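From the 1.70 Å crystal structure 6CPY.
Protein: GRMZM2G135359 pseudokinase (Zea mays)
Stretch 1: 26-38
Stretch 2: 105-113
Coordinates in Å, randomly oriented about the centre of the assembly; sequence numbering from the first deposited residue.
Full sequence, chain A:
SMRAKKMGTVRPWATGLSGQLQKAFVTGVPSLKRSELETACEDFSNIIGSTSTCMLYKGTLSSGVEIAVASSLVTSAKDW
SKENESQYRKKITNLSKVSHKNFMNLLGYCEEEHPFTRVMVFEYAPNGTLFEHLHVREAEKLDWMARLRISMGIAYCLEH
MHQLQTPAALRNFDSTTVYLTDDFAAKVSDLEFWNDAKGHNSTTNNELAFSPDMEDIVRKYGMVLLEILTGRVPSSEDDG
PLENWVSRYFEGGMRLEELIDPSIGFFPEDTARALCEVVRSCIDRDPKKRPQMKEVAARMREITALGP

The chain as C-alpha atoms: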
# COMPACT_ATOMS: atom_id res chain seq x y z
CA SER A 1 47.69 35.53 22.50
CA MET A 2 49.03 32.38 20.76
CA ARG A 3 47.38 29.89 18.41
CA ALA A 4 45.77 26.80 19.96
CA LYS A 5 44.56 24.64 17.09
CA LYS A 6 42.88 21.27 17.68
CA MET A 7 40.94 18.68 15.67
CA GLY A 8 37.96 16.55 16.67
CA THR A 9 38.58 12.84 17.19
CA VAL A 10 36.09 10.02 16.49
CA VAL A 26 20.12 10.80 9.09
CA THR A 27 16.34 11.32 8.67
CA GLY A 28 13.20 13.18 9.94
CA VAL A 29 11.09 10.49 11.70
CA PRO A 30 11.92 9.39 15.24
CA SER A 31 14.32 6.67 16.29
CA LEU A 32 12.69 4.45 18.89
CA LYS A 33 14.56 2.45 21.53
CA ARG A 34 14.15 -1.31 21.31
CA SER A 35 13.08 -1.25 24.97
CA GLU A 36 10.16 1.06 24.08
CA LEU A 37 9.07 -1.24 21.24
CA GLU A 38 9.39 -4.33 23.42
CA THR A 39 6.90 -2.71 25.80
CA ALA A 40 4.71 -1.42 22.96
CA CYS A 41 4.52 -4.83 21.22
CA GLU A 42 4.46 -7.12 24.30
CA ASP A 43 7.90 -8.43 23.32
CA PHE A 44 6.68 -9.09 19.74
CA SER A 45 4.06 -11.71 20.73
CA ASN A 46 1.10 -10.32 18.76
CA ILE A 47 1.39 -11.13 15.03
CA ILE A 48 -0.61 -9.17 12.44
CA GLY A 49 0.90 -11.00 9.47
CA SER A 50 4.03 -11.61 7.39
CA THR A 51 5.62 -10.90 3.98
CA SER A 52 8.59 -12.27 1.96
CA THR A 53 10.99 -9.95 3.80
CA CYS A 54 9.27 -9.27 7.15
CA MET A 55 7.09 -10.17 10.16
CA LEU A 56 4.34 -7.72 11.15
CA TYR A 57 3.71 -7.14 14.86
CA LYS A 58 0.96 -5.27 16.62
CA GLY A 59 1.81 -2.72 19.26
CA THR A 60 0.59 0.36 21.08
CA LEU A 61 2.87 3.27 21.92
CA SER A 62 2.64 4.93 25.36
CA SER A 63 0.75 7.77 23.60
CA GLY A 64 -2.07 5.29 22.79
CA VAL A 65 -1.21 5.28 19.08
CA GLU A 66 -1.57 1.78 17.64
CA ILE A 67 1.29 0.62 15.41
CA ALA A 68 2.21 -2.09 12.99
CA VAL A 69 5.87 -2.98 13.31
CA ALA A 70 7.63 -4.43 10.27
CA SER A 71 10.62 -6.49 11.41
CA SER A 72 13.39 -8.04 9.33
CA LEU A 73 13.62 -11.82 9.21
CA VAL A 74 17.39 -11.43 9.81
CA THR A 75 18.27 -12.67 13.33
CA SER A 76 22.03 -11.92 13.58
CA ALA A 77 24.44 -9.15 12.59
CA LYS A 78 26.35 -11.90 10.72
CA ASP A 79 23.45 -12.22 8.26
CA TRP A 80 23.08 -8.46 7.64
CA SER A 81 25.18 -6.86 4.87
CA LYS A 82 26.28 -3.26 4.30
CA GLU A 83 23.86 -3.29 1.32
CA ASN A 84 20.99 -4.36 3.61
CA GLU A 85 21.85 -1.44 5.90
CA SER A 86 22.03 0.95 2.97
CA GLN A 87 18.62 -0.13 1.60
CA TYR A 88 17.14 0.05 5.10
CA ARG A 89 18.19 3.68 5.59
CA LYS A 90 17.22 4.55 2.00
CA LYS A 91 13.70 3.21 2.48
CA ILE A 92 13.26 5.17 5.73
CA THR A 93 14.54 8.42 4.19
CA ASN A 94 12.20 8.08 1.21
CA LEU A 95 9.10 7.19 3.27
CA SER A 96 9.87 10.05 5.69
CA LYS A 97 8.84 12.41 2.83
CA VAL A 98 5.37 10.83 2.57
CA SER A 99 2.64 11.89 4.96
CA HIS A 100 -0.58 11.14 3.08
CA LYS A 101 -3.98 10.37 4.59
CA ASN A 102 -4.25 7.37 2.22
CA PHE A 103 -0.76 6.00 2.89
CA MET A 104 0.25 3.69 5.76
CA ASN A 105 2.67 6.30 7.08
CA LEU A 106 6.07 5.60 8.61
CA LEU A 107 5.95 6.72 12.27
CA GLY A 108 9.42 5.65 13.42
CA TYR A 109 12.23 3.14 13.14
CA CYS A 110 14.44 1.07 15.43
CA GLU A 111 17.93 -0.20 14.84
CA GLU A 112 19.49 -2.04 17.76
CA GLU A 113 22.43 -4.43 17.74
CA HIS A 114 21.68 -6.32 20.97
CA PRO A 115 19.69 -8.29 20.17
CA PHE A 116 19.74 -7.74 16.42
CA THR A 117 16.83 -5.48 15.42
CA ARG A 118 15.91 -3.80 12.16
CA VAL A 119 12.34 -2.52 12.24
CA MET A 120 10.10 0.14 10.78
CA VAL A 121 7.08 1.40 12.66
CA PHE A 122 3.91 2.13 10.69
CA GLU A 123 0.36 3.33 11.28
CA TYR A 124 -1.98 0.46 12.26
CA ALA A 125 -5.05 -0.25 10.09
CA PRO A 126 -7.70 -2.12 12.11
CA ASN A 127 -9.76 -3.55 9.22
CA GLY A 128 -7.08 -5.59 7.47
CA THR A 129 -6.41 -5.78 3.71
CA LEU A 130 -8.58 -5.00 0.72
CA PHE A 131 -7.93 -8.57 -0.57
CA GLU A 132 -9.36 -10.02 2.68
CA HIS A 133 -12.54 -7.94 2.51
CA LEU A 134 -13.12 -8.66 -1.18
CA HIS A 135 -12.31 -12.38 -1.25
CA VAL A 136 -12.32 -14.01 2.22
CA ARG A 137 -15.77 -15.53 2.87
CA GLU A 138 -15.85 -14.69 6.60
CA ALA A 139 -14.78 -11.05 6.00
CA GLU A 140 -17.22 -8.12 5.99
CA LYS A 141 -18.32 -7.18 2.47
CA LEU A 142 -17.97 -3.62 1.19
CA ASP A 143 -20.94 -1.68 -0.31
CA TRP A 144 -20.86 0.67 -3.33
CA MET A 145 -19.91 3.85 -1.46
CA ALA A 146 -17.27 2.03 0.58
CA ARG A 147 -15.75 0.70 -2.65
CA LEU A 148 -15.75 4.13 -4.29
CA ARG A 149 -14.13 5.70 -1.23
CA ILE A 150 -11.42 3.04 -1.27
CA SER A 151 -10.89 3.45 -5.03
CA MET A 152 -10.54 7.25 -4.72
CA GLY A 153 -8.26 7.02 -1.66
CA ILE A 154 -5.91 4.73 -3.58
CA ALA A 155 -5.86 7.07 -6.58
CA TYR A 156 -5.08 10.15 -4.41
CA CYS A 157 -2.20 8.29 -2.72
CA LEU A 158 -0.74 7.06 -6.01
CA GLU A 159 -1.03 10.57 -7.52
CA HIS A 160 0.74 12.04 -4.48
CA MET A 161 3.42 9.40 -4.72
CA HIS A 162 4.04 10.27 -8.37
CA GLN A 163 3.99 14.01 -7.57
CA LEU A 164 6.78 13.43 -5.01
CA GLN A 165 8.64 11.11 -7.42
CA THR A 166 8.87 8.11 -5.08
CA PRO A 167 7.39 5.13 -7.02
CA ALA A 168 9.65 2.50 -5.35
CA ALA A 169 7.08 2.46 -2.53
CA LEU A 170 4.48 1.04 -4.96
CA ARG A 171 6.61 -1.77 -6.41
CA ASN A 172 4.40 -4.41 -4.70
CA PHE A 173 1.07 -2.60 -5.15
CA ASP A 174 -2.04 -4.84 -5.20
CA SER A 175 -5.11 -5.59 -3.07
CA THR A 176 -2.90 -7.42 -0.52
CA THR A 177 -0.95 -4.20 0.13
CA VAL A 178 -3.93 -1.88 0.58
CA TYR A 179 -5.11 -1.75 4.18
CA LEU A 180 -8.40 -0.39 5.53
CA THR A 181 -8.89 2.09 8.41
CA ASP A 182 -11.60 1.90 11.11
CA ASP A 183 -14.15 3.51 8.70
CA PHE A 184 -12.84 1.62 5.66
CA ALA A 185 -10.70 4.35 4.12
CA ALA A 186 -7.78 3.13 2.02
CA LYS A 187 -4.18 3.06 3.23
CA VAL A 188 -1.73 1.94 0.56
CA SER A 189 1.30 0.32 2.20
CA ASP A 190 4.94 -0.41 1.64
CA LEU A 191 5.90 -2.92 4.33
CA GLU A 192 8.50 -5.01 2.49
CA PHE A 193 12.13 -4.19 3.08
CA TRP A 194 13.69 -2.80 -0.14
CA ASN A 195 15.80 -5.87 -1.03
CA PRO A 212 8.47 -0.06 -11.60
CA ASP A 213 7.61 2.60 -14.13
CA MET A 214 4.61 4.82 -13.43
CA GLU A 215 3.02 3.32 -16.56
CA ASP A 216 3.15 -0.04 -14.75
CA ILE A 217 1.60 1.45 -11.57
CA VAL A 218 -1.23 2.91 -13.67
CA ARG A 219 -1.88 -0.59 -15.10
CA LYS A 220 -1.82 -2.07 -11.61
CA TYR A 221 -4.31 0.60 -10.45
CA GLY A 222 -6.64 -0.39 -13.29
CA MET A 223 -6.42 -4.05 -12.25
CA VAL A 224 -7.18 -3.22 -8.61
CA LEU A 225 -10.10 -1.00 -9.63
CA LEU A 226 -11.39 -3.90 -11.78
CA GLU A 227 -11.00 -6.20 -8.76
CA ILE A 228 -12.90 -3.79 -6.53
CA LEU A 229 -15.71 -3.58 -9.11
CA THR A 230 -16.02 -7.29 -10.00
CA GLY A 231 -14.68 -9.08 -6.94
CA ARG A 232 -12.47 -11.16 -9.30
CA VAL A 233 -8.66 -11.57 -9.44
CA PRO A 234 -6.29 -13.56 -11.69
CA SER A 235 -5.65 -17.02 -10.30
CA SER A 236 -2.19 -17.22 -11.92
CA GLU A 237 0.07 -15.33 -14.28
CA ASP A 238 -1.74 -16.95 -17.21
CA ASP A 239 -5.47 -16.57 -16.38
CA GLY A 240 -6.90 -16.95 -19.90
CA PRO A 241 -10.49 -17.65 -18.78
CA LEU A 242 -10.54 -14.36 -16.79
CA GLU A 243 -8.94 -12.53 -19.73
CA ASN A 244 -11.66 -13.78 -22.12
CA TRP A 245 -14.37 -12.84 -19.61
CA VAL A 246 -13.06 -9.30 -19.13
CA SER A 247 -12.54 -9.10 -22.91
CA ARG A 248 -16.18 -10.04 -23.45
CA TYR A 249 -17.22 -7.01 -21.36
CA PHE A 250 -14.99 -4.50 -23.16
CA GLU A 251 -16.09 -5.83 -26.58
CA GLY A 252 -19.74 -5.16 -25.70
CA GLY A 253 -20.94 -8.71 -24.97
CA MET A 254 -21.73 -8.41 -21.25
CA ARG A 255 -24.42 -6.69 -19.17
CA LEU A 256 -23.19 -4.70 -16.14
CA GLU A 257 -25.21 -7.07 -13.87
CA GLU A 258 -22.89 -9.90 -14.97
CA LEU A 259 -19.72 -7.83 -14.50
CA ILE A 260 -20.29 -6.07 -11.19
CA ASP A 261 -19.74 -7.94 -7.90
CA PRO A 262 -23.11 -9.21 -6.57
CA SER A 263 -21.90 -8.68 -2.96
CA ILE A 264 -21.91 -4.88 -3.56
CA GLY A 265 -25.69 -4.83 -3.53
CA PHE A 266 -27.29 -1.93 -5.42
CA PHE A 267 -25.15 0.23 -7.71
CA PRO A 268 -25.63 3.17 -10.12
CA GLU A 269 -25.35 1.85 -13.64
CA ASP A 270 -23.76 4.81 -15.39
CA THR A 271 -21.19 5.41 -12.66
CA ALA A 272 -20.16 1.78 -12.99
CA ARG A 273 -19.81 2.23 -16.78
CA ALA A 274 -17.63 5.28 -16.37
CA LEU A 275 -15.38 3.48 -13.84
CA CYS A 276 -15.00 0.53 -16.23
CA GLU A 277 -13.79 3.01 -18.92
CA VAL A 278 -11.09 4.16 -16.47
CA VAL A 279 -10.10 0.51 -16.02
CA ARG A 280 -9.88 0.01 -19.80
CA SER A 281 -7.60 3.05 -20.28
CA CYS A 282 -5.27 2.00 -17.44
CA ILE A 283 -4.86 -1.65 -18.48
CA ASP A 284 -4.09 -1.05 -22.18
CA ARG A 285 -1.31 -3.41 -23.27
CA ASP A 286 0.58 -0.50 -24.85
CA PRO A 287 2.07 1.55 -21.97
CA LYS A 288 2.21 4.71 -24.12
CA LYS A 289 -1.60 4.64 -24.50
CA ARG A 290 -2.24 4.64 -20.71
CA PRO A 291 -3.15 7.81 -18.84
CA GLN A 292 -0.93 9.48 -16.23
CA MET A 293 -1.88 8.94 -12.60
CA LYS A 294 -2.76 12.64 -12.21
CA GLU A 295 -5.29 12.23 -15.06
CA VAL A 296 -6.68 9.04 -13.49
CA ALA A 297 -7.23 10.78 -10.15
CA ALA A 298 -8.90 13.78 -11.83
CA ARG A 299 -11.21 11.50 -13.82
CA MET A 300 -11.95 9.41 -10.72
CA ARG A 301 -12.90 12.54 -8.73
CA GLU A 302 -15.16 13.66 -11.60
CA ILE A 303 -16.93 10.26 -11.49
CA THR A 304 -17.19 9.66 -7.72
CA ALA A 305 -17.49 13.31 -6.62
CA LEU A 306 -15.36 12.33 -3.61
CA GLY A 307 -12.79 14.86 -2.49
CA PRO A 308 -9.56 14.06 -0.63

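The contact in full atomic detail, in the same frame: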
# COMPACT_ATOMS: atom_id res chain seq x y z
N VAL A 26 20.08 10.16 10.40
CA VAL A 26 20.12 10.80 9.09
C VAL A 26 18.74 10.89 8.42
O VAL A 26 18.61 10.70 7.20
CB VAL A 26 21.12 10.09 8.15
CG1 VAL A 26 22.54 10.24 8.68
CG2 VAL A 26 20.77 8.62 7.97
N THR A 27 17.71 11.19 9.20
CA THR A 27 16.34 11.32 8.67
C THR A 27 15.41 12.07 9.64
O THR A 27 15.79 12.35 10.77
CB THR A 27 15.75 9.93 8.33
OG1 THR A 27 14.50 10.10 7.65
CG2 THR A 27 15.53 9.10 9.59
N GLY A 28 14.18 12.36 9.18
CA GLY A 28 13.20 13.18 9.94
C GLY A 28 11.98 12.49 10.55
O GLY A 28 10.94 13.13 10.73
N VAL A 29 12.08 11.20 10.87
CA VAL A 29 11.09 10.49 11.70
C VAL A 29 11.84 9.93 12.92
O VAL A 29 13.02 9.65 12.81
CB VAL A 29 10.36 9.35 10.95
CG1 VAL A 29 9.77 9.84 9.64
CG2 VAL A 29 11.26 8.14 10.71
N PRO A 30 11.15 9.73 14.05
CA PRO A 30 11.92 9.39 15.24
C PRO A 30 12.54 8.00 15.27
O PRO A 30 11.97 7.02 14.77
CB PRO A 30 10.90 9.52 16.37
CG PRO A 30 9.58 9.29 15.73
CD PRO A 30 9.71 9.88 14.35
N SER A 31 13.72 7.93 15.87
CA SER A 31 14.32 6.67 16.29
C SER A 31 13.68 6.25 17.60
O SER A 31 13.54 7.05 18.53
CB SER A 31 15.83 6.85 16.47
OG SER A 31 16.44 5.66 16.93
N LEU A 32 13.26 4.99 17.68
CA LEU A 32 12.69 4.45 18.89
C LEU A 32 13.66 3.45 19.51
O LEU A 32 14.33 2.70 18.81
CB LEU A 32 11.35 3.79 18.61
CG LEU A 32 10.29 4.78 18.14
CD1 LEU A 32 9.11 4.07 17.49
CD2 LEU A 32 9.82 5.65 19.29
N LYS A 33 13.74 3.45 20.84
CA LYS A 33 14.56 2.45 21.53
C LYS A 33 13.92 1.08 21.41
O LYS A 33 12.70 0.97 21.44
CB LYS A 33 14.69 2.81 23.02
CG LYS A 33 15.46 4.10 23.26
CD LYS A 33 15.62 4.37 24.75
CE LYS A 33 16.64 5.47 25.02
NZ LYS A 33 16.09 6.83 24.76
N ARG A 34 14.73 0.03 21.30
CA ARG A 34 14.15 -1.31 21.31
C ARG A 34 13.33 -1.55 22.59
O ARG A 34 12.28 -2.18 22.54
CB ARG A 34 15.19 -2.42 21.16
CG ARG A 34 14.54 -3.77 20.86
CD ARG A 34 15.47 -4.95 21.03
NE ARG A 34 14.73 -6.19 21.28
CZ ARG A 34 14.30 -7.04 20.35
NH1 ARG A 34 14.52 -6.81 19.06
NH2 ARG A 34 13.65 -8.12 20.71
N SER A 35 13.80 -1.05 23.72
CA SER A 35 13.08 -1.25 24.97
C SER A 35 11.66 -0.69 24.89
O SER A 35 10.71 -1.32 25.37
CB SER A 35 13.82 -0.61 26.14
OG SER A 35 13.98 0.78 25.96
N GLU A 36 11.50 0.48 24.28
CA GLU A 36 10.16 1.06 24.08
C GLU A 36 9.26 0.19 23.19
O GLU A 36 8.07 0.02 23.46
CB GLU A 36 10.27 2.48 23.49
CG GLU A 36 8.93 3.21 23.42
CD GLU A 36 9.06 4.67 22.99
OE1 GLU A 36 10.17 5.11 22.64
OE2 GLU A 36 8.02 5.39 23.01
N LEU A 37 9.82 -0.36 22.13
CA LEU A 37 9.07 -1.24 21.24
C LEU A 37 8.74 -2.59 21.84
O LEU A 37 7.67 -3.16 21.57
CB LEU A 37 9.80 -1.39 19.90
CG LEU A 37 9.75 -0.10 19.08
CD1 LEU A 37 10.44 -0.31 17.74
CD2 LEU A 37 8.31 0.36 18.86
N GLU A 38 9.65 -3.11 22.67
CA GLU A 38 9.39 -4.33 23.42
C GLU A 38 8.14 -4.16 24.28
O GLU A 38 7.27 -5.01 24.28
CB GLU A 38 10.58 -4.68 24.33
CG GLU A 38 11.82 -5.16 23.60
CD GLU A 38 13.07 -5.08 24.47
OE1 GLU A 38 12.92 -5.08 25.72
OE2 GLU A 38 14.19 -5.01 23.92
N ASN A 105 1.52 5.43 6.86
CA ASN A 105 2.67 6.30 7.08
C ASN A 105 3.68 5.70 8.06
O ASN A 105 3.32 5.01 9.02
CB ASN A 105 2.22 7.68 7.54
CG ASN A 105 1.38 8.39 6.49
OD1 ASN A 105 1.86 8.68 5.42
ND2 ASN A 105 0.13 8.66 6.81
N LEU A 106 4.95 5.93 7.74
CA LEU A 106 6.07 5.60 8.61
C LEU A 106 6.11 6.53 9.82
O LEU A 106 6.21 7.77 9.66
CB LEU A 106 7.38 5.73 7.82
CG LEU A 106 8.65 5.32 8.55
CD1 LEU A 106 8.67 3.83 8.84
CD2 LEU A 106 9.85 5.72 7.71
N LEU A 107 6.00 5.96 11.02
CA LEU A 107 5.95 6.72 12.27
C LEU A 107 7.25 6.69 13.08
O LEU A 107 7.41 7.45 14.04
CB LEU A 107 4.85 6.18 13.18
CG LEU A 107 3.43 6.25 12.61
CD1 LEU A 107 2.43 5.60 13.58
CD2 LEU A 107 3.06 7.69 12.29
N GLY A 108 8.15 5.78 12.72
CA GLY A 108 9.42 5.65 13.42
C GLY A 108 10.23 4.47 12.93
O GLY A 108 9.81 3.74 12.03
N TYR A 109 11.41 4.28 13.50
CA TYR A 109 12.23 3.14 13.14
C TYR A 109 13.05 2.73 14.35
O TYR A 109 13.18 3.51 15.30
CB TYR A 109 13.12 3.46 11.95
CG TYR A 109 14.20 4.47 12.25
CD1 TYR A 109 13.96 5.82 12.12
CD2 TYR A 109 15.45 4.06 12.69
CE1 TYR A 109 14.94 6.76 12.42
CE2 TYR A 109 16.44 4.99 12.99
CZ TYR A 109 16.17 6.33 12.84
OH TYR A 109 17.14 7.27 13.12
N CYS A 110 13.57 1.52 14.34
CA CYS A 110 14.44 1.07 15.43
C CYS A 110 15.52 0.16 14.88
O CYS A 110 15.24 -0.88 14.25
CB CYS A 110 13.65 0.39 16.54
SG CYS A 110 14.68 -0.43 17.80
N GLU A 111 16.75 0.59 15.09
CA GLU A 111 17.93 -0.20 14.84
C GLU A 111 18.56 -0.42 16.20
O GLU A 111 18.81 0.54 16.95
CB GLU A 111 18.96 0.57 14.02
CG GLU A 111 18.51 1.03 12.67
CD GLU A 111 19.71 1.34 11.80
OE1 GLU A 111 20.09 0.46 11.02
OE2 GLU A 111 20.30 2.43 11.95
N GLU A 112 18.83 -1.67 16.51
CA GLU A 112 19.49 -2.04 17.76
C GLU A 112 20.31 -3.25 17.44
O GLU A 112 19.88 -4.10 16.65
CB GLU A 112 18.45 -2.33 18.86
CG GLU A 112 19.01 -2.97 20.13
CD GLU A 112 20.05 -2.13 20.82
OE1 GLU A 112 19.77 -0.94 21.09
OE2 GLU A 112 21.16 -2.65 21.09
N GLU A 113 21.51 -3.32 18.02
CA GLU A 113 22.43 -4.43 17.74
C GLU A 113 22.26 -5.58 18.71
O GLU A 113 22.57 -6.72 18.36
CB GLU A 113 23.88 -3.96 17.76
CG GLU A 113 24.24 -2.97 16.66
CD GLU A 113 23.87 -3.48 15.27
OE1 GLU A 113 24.25 -4.62 14.92
OE2 GLU A 113 23.18 -2.73 14.54
O HOH W 1 17.54 0.53 21.06

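Two backbone hydrogen bonds, both made by Y109, fasten the segment before helix 34-38 to the strand of the second stretch. L32 N donates to Y109 O at 2.8 Å, with an N-H...O angle of 168°, close to linear. Y109 N donates to P30 O at 3.1 Å and a more bent 147°. The two bonds flank S31, so S31 and Y109 form a single beta bridge, their CA atoms 5.2 Å apart. Within it S31 CA lies 3.5 Å from Y109 O, a CA-H...O contact that adds a second, weaker approach to the carbonyl that receives the L32 amide.

Where the helix begins, a water takes over from direct pairing. It accepts from R34 N at 2.9 Å and donates to E112 OE1 at 2.7 Å, so the free amide of the first helical turn reaches a carboxylate on the strand without touching it. The side chains of the same two residues meet through their aliphatic parts, R34 CB lying 4.0 Å from E112 CG. R34 starts toward the strand, but its end leads away: R34 NE forms a salt bridge with E38 OE2 at 2.9 Å, one helical turn on, whose hydrogen bond is weak at 127°. The turn itself is built by L37 N donating to K33 O at 3.2 Å and E38 N to R34 O at 2.8 Å, with K33 at the N-cap position and its side chain directed away from the strand.

C110 sits beneath this helix start. Its SG is 3.3 Å from L32 O and 3.5 Å from R34 N, close contacts with the backbone on both sides of K33, and L37 CD1 packs against C110 CB at 3.5 Å. The buried side chains of L37 and C110 thus join the first turn of the helix to the strand, although the axes of helix and strand remain 9.2 Å apart at closest approach and their N-to-C directions differ by 116°.

Y109 has the largest area covered by the other stretch. With chi1 at 68° (p), its side chain leaves the backbone sideways and its ring comes nearer to the first stretch. S31 CA stands over one face, 4.0 Å from the ring centroid and 17° off the normal, in a CH-pi contact. V29 O lies at the edge, near the ring plane, 3.5 Å from Y109 CE1. T27 CG2 approaches Y109 CE1 obliquely at 3.7 Å.

V29 points toward the strand and extends this packing: its CG2 is 3.8 Å from Y109 CD1, 4.1 Å from L106 CD2 and 4.1 Å from G108 CA. G108 lets the backbones come close, with its CA 3.2 Å from P30 O; a CB in ideal position would fall only 2.9 Å from L32 CD1, a clash, and 3.2 Å from P30 O. Beside it, P30 CG rests 3.3 Å from L107 O, while the L107 side chain points away.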